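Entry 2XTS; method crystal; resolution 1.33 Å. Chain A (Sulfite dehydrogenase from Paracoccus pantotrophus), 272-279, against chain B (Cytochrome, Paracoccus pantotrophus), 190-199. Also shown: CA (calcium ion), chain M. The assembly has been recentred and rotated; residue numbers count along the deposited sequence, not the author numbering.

Chain A, residues 272-279: SPQVPIRH
Chain B, residues 190-199: GRPAGSMPDL

Neither stretch forms helix or strand; each has a tight turn followed by a short extended segment (Pro276(A) -66/158, Met196(B) -63/136), and together they bury 534 Å². In chain A a type I turn spans Ser272(A) to Val275(A), with Pro273(A) at -59/-34 and Gln274(A) at -84/-5, closed by Val275(A) N to Ser272(A) O at 2.8 Å. In chain B a type II turn runs from Pro192(B) to Ser195(B), with Ala193(B) at -58/140 and Gly194(B) at 84/8, a conformation that calls for glycine. Pro192(B) O accepts from Ser195(B) N (3.1 Å) and Ser195(B) OG (2.6 Å; chi1 m). Before it, Gly190(B) O (92/-8) binds the calcium ion CA at 2.4 Å, beside four waters.

CA atoms lie 4.2 Å apart for Gln274(A) and Ser195(B), 5.7 Å for Val275(A) and Met196(B), and 7.6 Å for Arg278(A) and Asp198(B), so the chains run in the same direction and diverge. Gln274(A) O receives a nearly linear hydrogen bond from Met196(B) N (3.0 Å, 167°) and a CA-H contact from Ser195(B) CA at 3.4 Å. The Gln274(A) side chain (m, t, chi3 -70°) donates from NE2 to Ala193(B) O at 3.0 Å; its OE1 is satisfied elsewhere. Val275(A) CG2 (chi1 t) packs 3.8 Å from CG of Met196(B) (m, m, m).

Arg278(A) (m, t, t, chi4 100°) donates a hydrogen bond from NH1 to Met196(B) O at 2.9 Å (150°), near the guanidinium plane. Water 2 accepts from Arg278(A) NH2 and donates to Met196(B) O, both at 2.8 Å. Arg278(A) NH2 also lies over a face of the Arg191(B) guanidinium, 3.3 Å from Arg191(B) NE (m, t, t, chi4 -83°); both are donors, so no hydrogen bond forms. Arg191(B) NH1 and NH2 also bond elsewhere. Asp198(B) OD1 (chi1 t) sits 4.1 Å from Arg278(A) NE, out of plane: no salt bridge.

Water 1 donates to Pro273(A) O and Ser195(B) OG (2.8 Å each) and accepts from Arg191(B) NH1 (2.9 Å).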

# COMPACT_ATOMS: atom_id res chain seq x y z
N SER A 272 -16.83 -6.60 15.27
CA SER A 272 -16.69 -7.99 14.86
C SER A 272 -16.08 -8.73 16.06
O SER A 272 -15.70 -8.09 17.04
CB SER A 272 -15.84 -8.13 13.59
OG SER A 272 -14.50 -7.70 13.82
N PRO A 273 -15.95 -10.07 16.00
CA PRO A 273 -15.50 -10.75 17.23
C PRO A 273 -14.15 -10.30 17.79
O PRO A 273 -13.97 -10.30 19.00
CB PRO A 273 -15.47 -12.22 16.82
CG PRO A 273 -16.59 -12.30 15.80
CD PRO A 273 -16.48 -11.01 15.00
N GLN A 274 -13.20 -9.94 16.93
CA GLN A 274 -11.90 -9.44 17.36
C GLN A 274 -11.92 -7.95 17.67
O GLN A 274 -10.89 -7.42 18.04
CB GLN A 274 -10.87 -9.68 16.25
CG GLN A 274 -10.55 -11.13 15.94
CD GLN A 274 -9.96 -11.27 14.56
OE1 GLN A 274 -10.66 -11.07 13.56
NE2 GLN A 274 -8.66 -11.59 14.48
N VAL A 275 -13.04 -7.27 17.43
CA VAL A 275 -13.17 -5.83 17.63
C VAL A 275 -14.44 -5.57 18.46
O VAL A 275 -15.46 -5.08 17.96
CB VAL A 275 -13.26 -5.07 16.28
CG1 VAL A 275 -13.17 -3.55 16.52
CG2 VAL A 275 -12.20 -5.53 15.31
N PRO A 276 -14.40 -5.94 19.74
CA PRO A 276 -15.53 -5.67 20.62
C PRO A 276 -15.76 -4.20 20.86
O PRO A 276 -14.85 -3.39 20.69
CB PRO A 276 -15.09 -6.33 21.93
CG PRO A 276 -13.61 -6.27 21.89
CD PRO A 276 -13.28 -6.54 20.47
N ILE A 277 -16.98 -3.86 21.25
CA ILE A 277 -17.31 -2.49 21.62
C ILE A 277 -16.96 -2.33 23.09
O ILE A 277 -17.63 -2.90 23.94
CB ILE A 277 -18.79 -2.18 21.41
CG1 ILE A 277 -19.24 -2.57 20.00
CG2 ILE A 277 -19.05 -0.70 21.69
CD1 ILE A 277 -20.75 -2.44 19.80
N ARG A 278 -15.88 -1.62 23.40
CA ARG A 278 -15.45 -1.41 24.79
C ARG A 278 -15.76 -0.02 25.29
O ARG A 278 -15.51 0.27 26.46
CB ARG A 278 -13.94 -1.66 24.93
CG ARG A 278 -13.46 -3.05 24.60
CD ARG A 278 -12.00 -3.14 25.02
NE ARG A 278 -11.44 -4.49 25.09
CZ ARG A 278 -10.68 -5.06 24.15
NH1 ARG A 278 -10.42 -4.45 23.00
NH2 ARG A 278 -10.20 -6.27 24.36
N HIS A 279 -16.25 0.85 24.43
CA HIS A 279 -16.39 2.25 24.77
C HIS A 279 -17.76 2.68 25.26
O HIS A 279 -17.98 3.86 25.54
CB HIS A 279 -15.95 3.15 23.61
CG HIS A 279 -16.67 2.91 22.32
ND1 HIS A 279 -18.04 2.97 22.18
CD2 HIS A 279 -16.18 2.70 21.08
CE1 HIS A 279 -18.35 2.75 20.91
NE2 HIS A 279 -17.24 2.59 20.23
N GLY B 190 -7.48 -15.48 26.14
CA GLY B 190 -8.58 -16.29 25.69
C GLY B 190 -9.42 -15.72 24.56
O GLY B 190 -10.28 -16.41 24.01
N ARG B 191 -9.17 -14.45 24.21
CA ARG B 191 -9.86 -13.83 23.07
C ARG B 191 -9.35 -14.41 21.77
O ARG B 191 -8.23 -14.91 21.72
CB ARG B 191 -9.65 -12.31 23.04
CG ARG B 191 -10.29 -11.57 24.20
CD ARG B 191 -10.10 -10.07 24.09
NE ARG B 191 -10.91 -9.37 25.07
CZ ARG B 191 -12.20 -9.08 24.92
NH1 ARG B 191 -12.85 -9.38 23.80
NH2 ARG B 191 -12.85 -8.46 25.89
N PRO B 192 -10.15 -14.31 20.71
CA PRO B 192 -9.65 -14.67 19.38
C PRO B 192 -8.32 -13.99 19.07
O PRO B 192 -8.14 -12.79 19.33
CB PRO B 192 -10.76 -14.17 18.45
CG PRO B 192 -12.03 -14.25 19.32
CD PRO B 192 -11.55 -13.86 20.69
N ALA B 193 -7.38 -14.74 18.53
CA ALA B 193 -6.06 -14.20 18.31
C ALA B 193 -6.14 -12.96 17.42
O ALA B 193 -6.85 -12.94 16.43
CB ALA B 193 -5.12 -15.22 17.74
N GLY B 194 -5.34 -11.97 17.77
CA GLY B 194 -5.31 -10.71 17.05
C GLY B 194 -6.35 -9.70 17.44
O GLY B 194 -6.49 -8.66 16.80
N SER B 195 -7.08 -10.00 18.51
CA SER B 195 -8.08 -9.06 19.01
C SER B 195 -7.46 -7.70 19.32
O SER B 195 -6.30 -7.60 19.71
CB SER B 195 -8.80 -9.63 20.24
OG SER B 195 -9.66 -10.70 19.89
N MET B 196 -8.24 -6.65 19.13
CA MET B 196 -7.76 -5.30 19.34
C MET B 196 -7.36 -5.09 20.78
O MET B 196 -8.10 -5.47 21.68
CB MET B 196 -8.87 -4.31 19.02
CG MET B 196 -9.34 -4.38 17.61
SD MET B 196 -8.11 -4.00 16.34
CE MET B 196 -8.00 -2.23 16.57
N PRO B 197 -6.21 -4.45 21.01
CA PRO B 197 -5.85 -4.12 22.38
C PRO B 197 -6.88 -3.22 23.06
O PRO B 197 -7.47 -2.34 22.42
CB PRO B 197 -4.50 -3.42 22.25
CG PRO B 197 -4.01 -3.71 20.89
CD PRO B 197 -5.19 -4.02 20.04
N ASP B 198 -7.06 -3.42 24.36
CA ASP B 198 -7.92 -2.59 25.17
C ASP B 198 -7.20 -1.28 25.44
O ASP B 198 -6.20 -1.26 26.16
CB ASP B 198 -8.23 -3.33 26.47
CG ASP B 198 -9.17 -2.57 27.38
OD1 ASP B 198 -9.59 -1.43 27.05
OD2 ASP B 198 -9.49 -3.14 28.45
N LEU B 199 -7.68 -0.20 24.84
CA LEU B 199 -7.07 1.11 25.04
C LEU B 199 -7.33 1.66 26.44
O LEU B 199 -6.71 2.64 26.82
CB LEU B 199 -7.52 2.08 23.94
CG LEU B 199 -7.21 1.65 22.50
CD1 LEU B 199 -7.65 2.71 21.48
CD2 LEU B 199 -5.72 1.29 22.30
CA CA M . -12.34 -17.53 23.88
O HOH W 1 -12.11 -10.25 21.12
O HOH W 2 -7.99 -7.65 23.38
O HOH W 3 -12.08 -16.88 21.68
O HOH W 4 -13.95 -18.79 22.46
O HOH W 5 -13.10 -14.99 24.13
O HOH W 6 -13.94 -18.94 24.83